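Local atomic coordinates of beta sliding clamp (Bartonella birtlesii LL-WM9, PDB entry 6PTR), a protein that probably forms a ring-shaped, head-to-tail homodimer around DNA that tethers DNA polymerases and other proteins to the template and so confers processivity. Residues A74-P78 with L118-K123; S93-L97 with S108-G112; Q153-T158 with R211-G215; R294-I300 with L330-S336. The contacts are given in a common frame with arbitrary orientation. Residues are numbered along the deposited sequence.

Contact 1 of 4, residues A74-P78 with L118-K123; sequences AITVP and LQCLPK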
# COMPACT_ATOMS: atom_id res chain seq x y z
N ALA C 74 7.67 31.99 17.44
CA ALA C 74 7.38 30.57 17.42
C ALA C 74 5.87 30.35 17.37
O ALA C 74 5.07 31.23 17.70
CB ALA C 74 7.97 29.87 18.65
N ILE C 75 5.50 29.14 16.97
CA ILE C 75 4.10 28.76 16.85
C ILE C 75 4.07 27.25 16.69
O ILE C 75 5.07 26.64 16.28
CB ILE C 75 3.46 29.48 15.63
CG1 ILE C 75 1.94 29.34 15.63
CG2 ILE C 75 4.01 28.93 14.32
CD1 ILE C 75 1.28 30.15 16.71
N THR C 76 2.95 26.62 17.04
CA THR C 76 2.81 25.19 16.78
C THR C 76 1.66 24.99 15.80
O THR C 76 0.68 25.75 15.80
CB THR C 76 2.59 24.35 18.06
OG1 THR C 76 1.21 24.40 18.45
CG2 THR C 76 3.45 24.86 19.20
N VAL C 77 1.81 24.00 14.92
CA VAL C 77 0.99 23.82 13.72
C VAL C 77 0.67 22.33 13.63
O VAL C 77 1.56 21.51 13.88
CB VAL C 77 1.75 24.26 12.45
CG1 VAL C 77 0.83 24.38 11.27
CG2 VAL C 77 2.52 25.58 12.69
N PRO C 78 -0.56 21.92 13.28
CA PRO C 78 -0.84 20.48 13.12
C PRO C 78 0.12 19.83 12.14
O PRO C 78 0.28 20.28 11.01
CB PRO C 78 -2.29 20.46 12.62
CG PRO C 78 -2.89 21.73 13.24
CD PRO C 78 -1.79 22.73 13.08
N LEU C 118 -3.79 28.66 8.84
CA LEU C 118 -3.99 27.44 9.63
C LEU C 118 -4.24 27.79 11.09
O LEU C 118 -3.52 28.61 11.67
CB LEU C 118 -2.79 26.49 9.53
CG LEU C 118 -2.44 25.88 8.17
CD1 LEU C 118 -1.36 24.82 8.38
CD2 LEU C 118 -3.67 25.29 7.50
N GLN C 119 -5.25 27.16 11.67
CA GLN C 119 -5.48 27.26 13.10
C GLN C 119 -4.35 26.58 13.86
O GLN C 119 -4.04 25.41 13.60
CB GLN C 119 -6.82 26.62 13.46
CG GLN C 119 -8.04 27.33 12.91
CD GLN C 119 -9.30 26.49 13.01
OE1 GLN C 119 -9.31 25.44 13.67
NE2 GLN C 119 -10.37 26.94 12.36
N CYS C 120 -3.76 27.30 14.80
CA CYS C 120 -2.55 26.88 15.49
C CYS C 120 -2.75 26.95 17.01
O CYS C 120 -3.81 27.34 17.51
CB CYS C 120 -1.38 27.77 15.08
SG CYS C 120 -0.82 27.43 13.41
N LEU C 121 -1.70 26.59 17.73
CA LEU C 121 -1.66 26.70 19.17
C LEU C 121 -0.33 27.31 19.57
O LEU C 121 0.69 27.05 18.92
CB LEU C 121 -1.85 25.32 19.82
CG LEU C 121 -3.24 24.69 19.62
CD1 LEU C 121 -3.26 23.25 20.09
CD2 LEU C 121 -4.30 25.51 20.35
N PRO C 122 -0.29 28.14 20.60
CA PRO C 122 0.94 28.87 20.92
C PRO C 122 2.02 27.96 21.50
O PRO C 122 1.74 26.92 22.08
CB PRO C 122 0.49 29.91 21.96
CG PRO C 122 -0.71 29.29 22.61
CD PRO C 122 -1.41 28.53 21.48
N LYS C 123 3.27 28.40 21.34
CA LYS C 123 4.41 27.66 21.87
C LYS C 123 4.27 27.36 23.36
O LYS C 123 4.70 26.29 23.83
CB LYS C 123 5.70 28.46 21.63
CG LYS C 123 6.92 27.82 22.27
CD LYS C 123 8.17 28.68 22.15
CE LYS C 123 9.35 28.03 22.89
NZ LYS C 123 10.62 28.82 22.74
O HOH W 1 3.42 30.91 19.95
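Leu121 O is the hub of this contact: it accepts from Thr76 N (3.0 Å) and also from Thr76 OG1 (2.7 Å), while Leu121 N returns a bond to Thr76 O at 3.2 Å. The result is a single antiparallel bridge of the hydrogen-bonded kind, through which the segment following strand 114-119 joins the outer edge of the sheet containing strand 71-78, within the N-terminal clamp domain. Farther along, one water extends the pairing, donating to Ala74 O (2.8 Å) and accepting from Lys123 N (2.9 Å). Lys123 runs fully extended, its CD 3.7 Å from Ala74 CB, to a salt bridge with Asp44 on strand 40-46. At the other end Gln119 NE2 is hydrogen-bonded to Pro312 O of the second subunit, so the contact borders the dimer interface. Apolar packing fills the buried side: Ile75 CG1 meets Cys120 CB at 3.7 Å, Val77 CG2 lies 3.9 Å from Cys120 SG, and Val77 CG1 sits 3.7 Å from Leu118 CD1.

Contact 2 of 4, residues S93-L97 with S108-G112; sequences SEIVL and SIVSG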
# COMPACT_ATOMS: atom_id res chain seq x y z
N SER C 93 10.68 26.12 -4.88
CA SER C 93 9.94 27.31 -4.50
C SER C 93 10.34 27.74 -3.09
O SER C 93 11.06 27.04 -2.38
CB SER C 93 8.44 27.03 -4.56
OG SER C 93 8.10 25.99 -3.66
N GLU C 94 9.85 28.92 -2.69
CA GLU C 94 10.02 29.42 -1.33
C GLU C 94 8.66 29.48 -0.64
O GLU C 94 7.62 29.60 -1.28
CB GLU C 94 10.65 30.82 -1.32
CG GLU C 94 12.12 30.82 -1.68
CD GLU C 94 12.75 32.19 -1.56
OE1 GLU C 94 12.07 33.20 -1.85
OE2 GLU C 94 13.94 32.25 -1.16
N ILE C 95 8.70 29.41 0.68
CA ILE C 95 7.49 29.43 1.50
C ILE C 95 7.67 30.49 2.56
O ILE C 95 8.68 30.49 3.27
CB ILE C 95 7.24 28.07 2.18
CG1 ILE C 95 7.21 26.94 1.16
CG2 ILE C 95 5.94 28.11 2.95
CD1 ILE C 95 7.22 25.59 1.84
N VAL C 96 6.68 31.36 2.71
CA VAL C 96 6.67 32.35 3.78
C VAL C 96 5.70 31.88 4.86
O VAL C 96 4.51 31.67 4.60
CB VAL C 96 6.27 33.74 3.27
CG1 VAL C 96 6.24 34.73 4.44
CG2 VAL C 96 7.24 34.22 2.19
N LEU C 97 6.22 31.69 6.08
CA LEU C 97 5.44 31.27 7.23
C LEU C 97 5.36 32.45 8.19
O LEU C 97 6.39 33.01 8.57
CB LEU C 97 6.08 30.05 7.91
CG LEU C 97 6.39 28.91 6.92
CD1 LEU C 97 7.34 27.87 7.52
CD2 LEU C 97 5.12 28.26 6.48
N SER C 108 -0.01 31.89 8.71
CA SER C 108 -0.14 32.01 7.27
C SER C 108 0.98 31.25 6.59
O SER C 108 2.14 31.28 7.03
CB SER C 108 -0.12 33.49 6.87
OG SER C 108 0.08 33.66 5.48
N ILE C 109 0.64 30.55 5.50
CA ILE C 109 1.61 29.89 4.65
C ILE C 109 1.39 30.42 3.25
O ILE C 109 0.29 30.26 2.70
CB ILE C 109 1.46 28.37 4.67
CG1 ILE C 109 1.52 27.80 6.09
CG2 ILE C 109 2.51 27.74 3.78
CD1 ILE C 109 1.07 26.38 6.14
N VAL C 110 2.40 31.07 2.67
CA VAL C 110 2.27 31.62 1.32
C VAL C 110 3.35 31.01 0.43
O VAL C 110 4.54 31.05 0.76
CB VAL C 110 2.37 33.16 1.32
CG1 VAL C 110 2.39 33.68 -0.10
CG2 VAL C 110 1.19 33.76 2.08
N SER C 111 2.93 30.48 -0.71
CA SER C 111 3.87 29.97 -1.70
C SER C 111 3.30 30.35 -3.06
O SER C 111 2.28 29.78 -3.48
CB SER C 111 4.05 28.45 -1.57
OG SER C 111 4.63 27.91 -2.75
N GLY C 112 3.91 31.33 -3.71
CA GLY C 112 3.38 31.80 -4.97
C GLY C 112 2.05 32.48 -4.70
O GLY C 112 1.92 33.30 -3.78
O HOH W 2 6.39 32.49 -2.40
O HOH W 3 2.86 34.00 5.22
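Val96 and Val110, with 48 and 50 Å² covered, face each other directly across two antiparallel strands. Their backbones exchange both bonds of a hydrogen-bonded pair, Val96 N to Val110 O and Val110 N to Val96 O, each 2.9 Å long, and their side chains stand on the same face, CB to CB 4.4 Å. Each valine carbonyl also receives a CA-H...O contact, Ile95 CA to Val110 O and Ile109 CA to Val96 O, both at 3.4 Å. The pair belongs to the beta hairpin of strands 94-99 and 106-111, the two central strands of a four-stranded antiparallel sheet in the N-terminal clamp domain; strands 10-14 and 114-119 flank them. Leu97, third with 42 Å², forms the next, non-hydrogen-bonded pair with Ile109 on the opposite face. Its CA-to-CB bond points to that face, yet the side-chain end comes nearer, Leu97 CD2 lying 3.7 Å from Ile109 CG1. Ile95 adds to this buried side, its CG2 3.5 Å from Ile109 CG2; helix 15-26 packs here, Phe18 on Leu97 and Arg15 on Ile95. On the valine side, a water donates to Val96 O (2.9 Å) and is hydrogen-bonded to Ser108 OG at 2.8 Å.

Contact 3 of 4, residues Q153-T158 with R211-G215; sequences QFAIST and RKAVG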
# COMPACT_ATOMS: atom_id res chain seq x y z
N GLN C 153 16.80 -4.89 15.72
CA GLN C 153 15.45 -4.31 15.72
C GLN C 153 14.37 -5.34 15.40
O GLN C 153 13.29 -5.33 16.01
CB GLN C 153 15.38 -3.15 14.73
CG GLN C 153 14.05 -2.51 14.68
CD GLN C 153 14.02 -1.44 13.61
OE1 GLN C 153 14.83 -1.47 12.68
NE2 GLN C 153 13.09 -0.50 13.74
N PHE C 154 14.61 -6.21 14.43
CA PHE C 154 13.55 -7.12 14.00
C PHE C 154 13.08 -8.04 15.12
O PHE C 154 11.95 -8.54 15.06
CB PHE C 154 14.03 -7.98 12.82
CG PHE C 154 14.89 -9.13 13.24
CD1 PHE C 154 16.21 -8.92 13.65
CD2 PHE C 154 14.38 -10.43 13.27
CE1 PHE C 154 17.01 -9.98 14.06
CE2 PHE C 154 15.16 -11.48 13.67
CZ PHE C 154 16.47 -11.27 14.08
N ALA C 155 13.92 -8.31 16.13
CA ALA C 155 13.54 -9.29 17.15
C ALA C 155 12.78 -8.66 18.31
O ALA C 155 12.35 -9.39 19.22
CB ALA C 155 14.77 -10.03 17.68
N ILE C 156 12.59 -7.35 18.31
CA ILE C 156 11.93 -6.68 19.43
C ILE C 156 10.48 -7.14 19.54
O ILE C 156 9.76 -7.24 18.53
CB ILE C 156 11.96 -5.16 19.27
CG1 ILE C 156 13.38 -4.62 19.27
CG2 ILE C 156 11.13 -4.49 20.37
CD1 ILE C 156 13.39 -3.17 18.83
N SER C 157 10.05 -7.38 20.77
CA SER C 157 8.66 -7.71 21.04
C SER C 157 7.76 -6.52 20.74
O SER C 157 8.10 -5.37 21.03
CB SER C 157 8.48 -8.12 22.50
OG SER C 157 7.13 -8.51 22.76
N THR C 158 6.58 -6.82 20.19
CA THR C 158 5.49 -5.86 20.11
C THR C 158 4.30 -6.25 20.99
O THR C 158 3.24 -5.64 20.88
CB THR C 158 5.04 -5.69 18.65
OG1 THR C 158 4.49 -6.93 18.18
CG2 THR C 158 6.22 -5.32 17.79
N ARG C 211 11.04 0.49 21.80
CA ARG C 211 10.80 0.13 20.41
C ARG C 211 10.55 1.35 19.51
O ARG C 211 11.09 1.43 18.40
CB ARG C 211 9.62 -0.84 20.34
CG ARG C 211 9.23 -1.28 18.96
CD ARG C 211 8.32 -2.50 19.03
NE ARG C 211 7.21 -2.34 19.96
CZ ARG C 211 6.03 -1.84 19.64
NH1 ARG C 211 5.07 -1.73 20.55
NH2 ARG C 211 5.80 -1.43 18.39
N LYS C 212 9.74 2.32 19.97
CA LYS C 212 9.44 3.46 19.10
C LYS C 212 10.67 4.31 18.82
O LYS C 212 10.88 4.75 17.68
CB LYS C 212 8.33 4.34 19.69
CG LYS C 212 8.02 5.60 18.81
CD LYS C 212 6.74 6.26 19.25
CE LYS C 212 6.30 7.38 18.26
NZ LYS C 212 5.06 8.04 18.69
N ALA C 213 11.49 4.58 19.85
CA ALA C 213 12.72 5.32 19.65
C ALA C 213 13.64 4.58 18.69
O ALA C 213 14.23 5.19 17.79
CB ALA C 213 13.44 5.55 20.99
N VAL C 214 13.75 3.26 18.86
CA VAL C 214 14.57 2.48 17.94
C VAL C 214 14.07 2.66 16.52
O VAL C 214 14.86 2.87 15.60
CB VAL C 214 14.57 0.99 18.34
CG1 VAL C 214 15.25 0.17 17.24
CG2 VAL C 214 15.29 0.79 19.68
N GLY C 215 12.76 2.61 16.33
CA GLY C 215 12.21 2.68 14.98
C GLY C 215 12.43 4.04 14.33
O GLY C 215 12.76 4.12 13.15
O HOH W 4 12.39 1.75 11.63
O HOH W 5 11.52 -0.54 16.28
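Arg211, on the first turn of helix 211-221, reaches segment 153-158 by a bent path: the t settings of chi1 and chi2 carry its CD to 3.7 Å from both Ile156 CG2 and Thr158 CG2, and chi3, in p, then swings Arg211 NE round to 3.3 Å from Ser157 O. The Thr158 methyl lies over one face of the guanidinium, while Arg211 NH1 is held by Asn166. Ile156, in the mt rotamer, extends its CD1 to 4.1 Å from Val214 CG1, and both residues also rest on Ile168 of strand 167-173. Gln153 is stretched out, chi1 and chi2 both t, so that CG passes 3.9 Å from Val214 CG1 and NE2 gives one proton to each of two waters, at 3.0 and 3.2 Å. These donate to Arg211 O (2.9 Å) and Gly215 O (2.8 Å) respectively; OE1 instead pairs with Gln218. The arrangement joins the segment following helix 142-152 to the start of helix 211-221, two helices that, as in sliding clamps generally, line the channel inside the domain's two sheets.

Contact 4 of 4, residues R294-I300 with L330-S336; sequences RAVKLTI and LEIGFNS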
# COMPACT_ATOMS: atom_id res chain seq x y z
N ARG C 294 2.47 -21.15 11.79
CA ARG C 294 3.38 -21.10 10.66
C ARG C 294 4.47 -22.13 10.82
O ARG C 294 5.62 -21.90 10.46
CB ARG C 294 3.99 -19.70 10.53
CG ARG C 294 3.04 -18.59 10.90
CD ARG C 294 3.02 -17.47 9.90
NE ARG C 294 1.68 -16.92 9.75
CZ ARG C 294 0.95 -16.99 8.64
NH1 ARG C 294 -0.27 -16.47 8.62
NH2 ARG C 294 1.44 -17.56 7.55
N ALA C 295 4.14 -23.28 11.41
CA ALA C 295 5.17 -24.27 11.68
C ALA C 295 5.68 -24.86 10.37
O ALA C 295 4.90 -25.13 9.45
CB ALA C 295 4.63 -25.38 12.59
N VAL C 296 6.99 -25.04 10.27
CA VAL C 296 7.59 -25.85 9.22
C VAL C 296 8.47 -26.88 9.91
O VAL C 296 9.22 -26.55 10.84
CB VAL C 296 8.38 -25.01 8.19
CG1 VAL C 296 9.47 -24.17 8.88
CG2 VAL C 296 9.01 -25.92 7.13
N LYS C 297 8.33 -28.14 9.50
CA LYS C 297 9.13 -29.24 10.04
C LYS C 297 10.35 -29.46 9.16
O LYS C 297 10.23 -29.60 7.94
CB LYS C 297 8.31 -30.53 10.10
CG LYS C 297 9.16 -31.71 10.52
CD LYS C 297 8.33 -32.96 10.86
CE LYS C 297 7.72 -33.61 9.67
NZ LYS C 297 7.24 -34.96 10.12
N LEU C 298 11.52 -29.42 9.78
CA LEU C 298 12.78 -29.75 9.13
C LEU C 298 13.12 -31.18 9.49
O LEU C 298 13.30 -31.50 10.67
CB LEU C 298 13.92 -28.82 9.57
CG LEU C 298 13.95 -27.37 9.06
CD1 LEU C 298 12.69 -26.63 9.38
CD2 LEU C 298 15.17 -26.63 9.64
N THR C 299 13.21 -32.03 8.49
CA THR C 299 13.70 -33.39 8.68
C THR C 299 15.12 -33.44 8.17
O THR C 299 15.35 -33.36 6.95
CB THR C 299 12.81 -34.40 7.96
OG1 THR C 299 11.48 -34.29 8.50
CG2 THR C 299 13.34 -35.81 8.17
N ILE C 300 16.08 -33.56 9.08
CA ILE C 300 17.49 -33.37 8.76
C ILE C 300 18.14 -34.74 8.77
O ILE C 300 18.08 -35.46 9.78
CB ILE C 300 18.19 -32.43 9.74
CG1 ILE C 300 17.33 -31.21 10.04
CG2 ILE C 300 19.53 -31.96 9.16
CD1 ILE C 300 17.84 -30.41 11.22
N LEU C 330 17.53 -35.65 12.68
CA LEU C 330 16.74 -34.86 13.60
C LEU C 330 15.52 -34.32 12.87
O LEU C 330 15.64 -33.86 11.74
CB LEU C 330 17.56 -33.71 14.18
CG LEU C 330 16.87 -32.66 15.06
CD1 LEU C 330 16.32 -33.28 16.33
CD2 LEU C 330 17.86 -31.56 15.41
N GLU C 331 14.37 -34.38 13.54
CA GLU C 331 13.16 -33.69 13.09
C GLU C 331 12.89 -32.56 14.07
O GLU C 331 12.76 -32.80 15.28
CB GLU C 331 11.97 -34.65 13.02
CG GLU C 331 12.10 -35.75 12.00
CD GLU C 331 10.77 -36.44 11.72
OE1 GLU C 331 10.35 -37.28 12.54
OE2 GLU C 331 10.12 -36.11 10.70
N ILE C 332 12.82 -31.34 13.56
CA ILE C 332 12.68 -30.16 14.39
C ILE C 332 11.82 -29.15 13.65
O ILE C 332 11.95 -28.98 12.43
CB ILE C 332 14.06 -29.59 14.78
CG1 ILE C 332 13.92 -28.43 15.78
CG2 ILE C 332 14.83 -29.15 13.54
CD1 ILE C 332 15.29 -28.07 16.46
N GLY C 333 10.94 -28.48 14.39
CA GLY C 333 10.02 -27.53 13.81
C GLY C 333 10.40 -26.12 14.22
O GLY C 333 10.91 -25.90 15.31
N PHE C 334 10.09 -25.16 13.35
CA PHE C 334 10.26 -23.74 13.61
C PHE C 334 9.10 -22.97 12.99
O PHE C 334 8.46 -23.43 12.05
CB PHE C 334 11.56 -23.18 13.02
CG PHE C 334 12.80 -23.72 13.66
CD1 PHE C 334 13.20 -23.27 14.91
CD2 PHE C 334 13.58 -24.67 13.01
CE1 PHE C 334 14.36 -23.76 15.50
CE2 PHE C 334 14.72 -25.18 13.60
CZ PHE C 334 15.12 -24.72 14.84
N ASN C 335 8.85 -21.78 13.54
CA ASN C 335 8.00 -20.80 12.89
C ASN C 335 8.67 -20.36 11.60
O ASN C 335 9.80 -19.87 11.61
CB ASN C 335 7.81 -19.61 13.85
CG ASN C 335 6.95 -18.52 13.26
OD1 ASN C 335 7.20 -18.06 12.14
ND2 ASN C 335 5.96 -18.07 14.02
N SER C 336 7.98 -20.57 10.47
CA SER C 336 8.59 -20.31 9.17
C SER C 336 8.89 -18.83 8.97
O SER C 336 9.89 -18.48 8.35
CB SER C 336 7.67 -20.82 8.06
OG SER C 336 6.40 -20.22 8.14
O HOH W 6 4.70 -22.47 7.55
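This is an antiparallel pairing of two strands in the C-terminal clamp domain, where strand 330-335, added to strand 295-301, is the outermost of a sheet's four strands, with Val379 of the C-terminal segment bonded to Gly333 on its far side. The two are not a hairpin, because strands 304-311 and 315-322 intervene along the chain. Six consecutive bridges hold them together. In the hydrogen-bonded pairs, Val296 N reaches Phe334 O (2.8 Å), Leu298 N reaches Ile332 O and Ile300 N reaches Leu330 O (both 2.7 Å), each answered by a bond in the reverse direction. Between them lie non-hydrogen-bonded pairs, of which Lys297 with Gly333 is the tightest, CA to CA 4.2 Å. At the far end Ser336 N donates to Arg294 O at 2.7 Å, extending the pairing into the first residue of helix 336-345, for which Asn335 is the N-cap, its OD1 accepting from Tyr338 N.

One face is apolar: Leu298 CD2 lies 4.2 Å from Phe334 CD2, at the ring's edge, and Ile300 CD1 lies 4.0 Å from Ile332 CG2. Leu339 of helix 336-345 packs on Val296 and Phe334. The other face carries a salt bridge from Lys297 NZ to Glu331 OE2 (3.2 Å), diagonal across the strands. The apolar face is thus consistent with an interior packed against helix 336-345 and strand 350-355, while the salt bridge suits the more accessible face.

The four contacts sample all three clamp domains of one subunit in chain order. Contacts 1 and 2 share the N-terminal domain; contact 2 falls between the two segments of contact 1 in sequence, their centres are about 16 Å apart, and they touch where Leu118 CD1 meets Ile109 CD1 at 3.7 Å, on neighbouring strands of one sheet. Contact 3, in the central domain, lies near mid-chain, its centre about 31 Å from that of contact 1 and about 26 Å from that of contact 4. Contact 4, in the C-terminal domain, is about 59 Å from contact 2, centre to centre. Strand pairing at both extremities and segment-on-helix packing midway illustrate how repeated domains build a half-ring, closed by a second subunit.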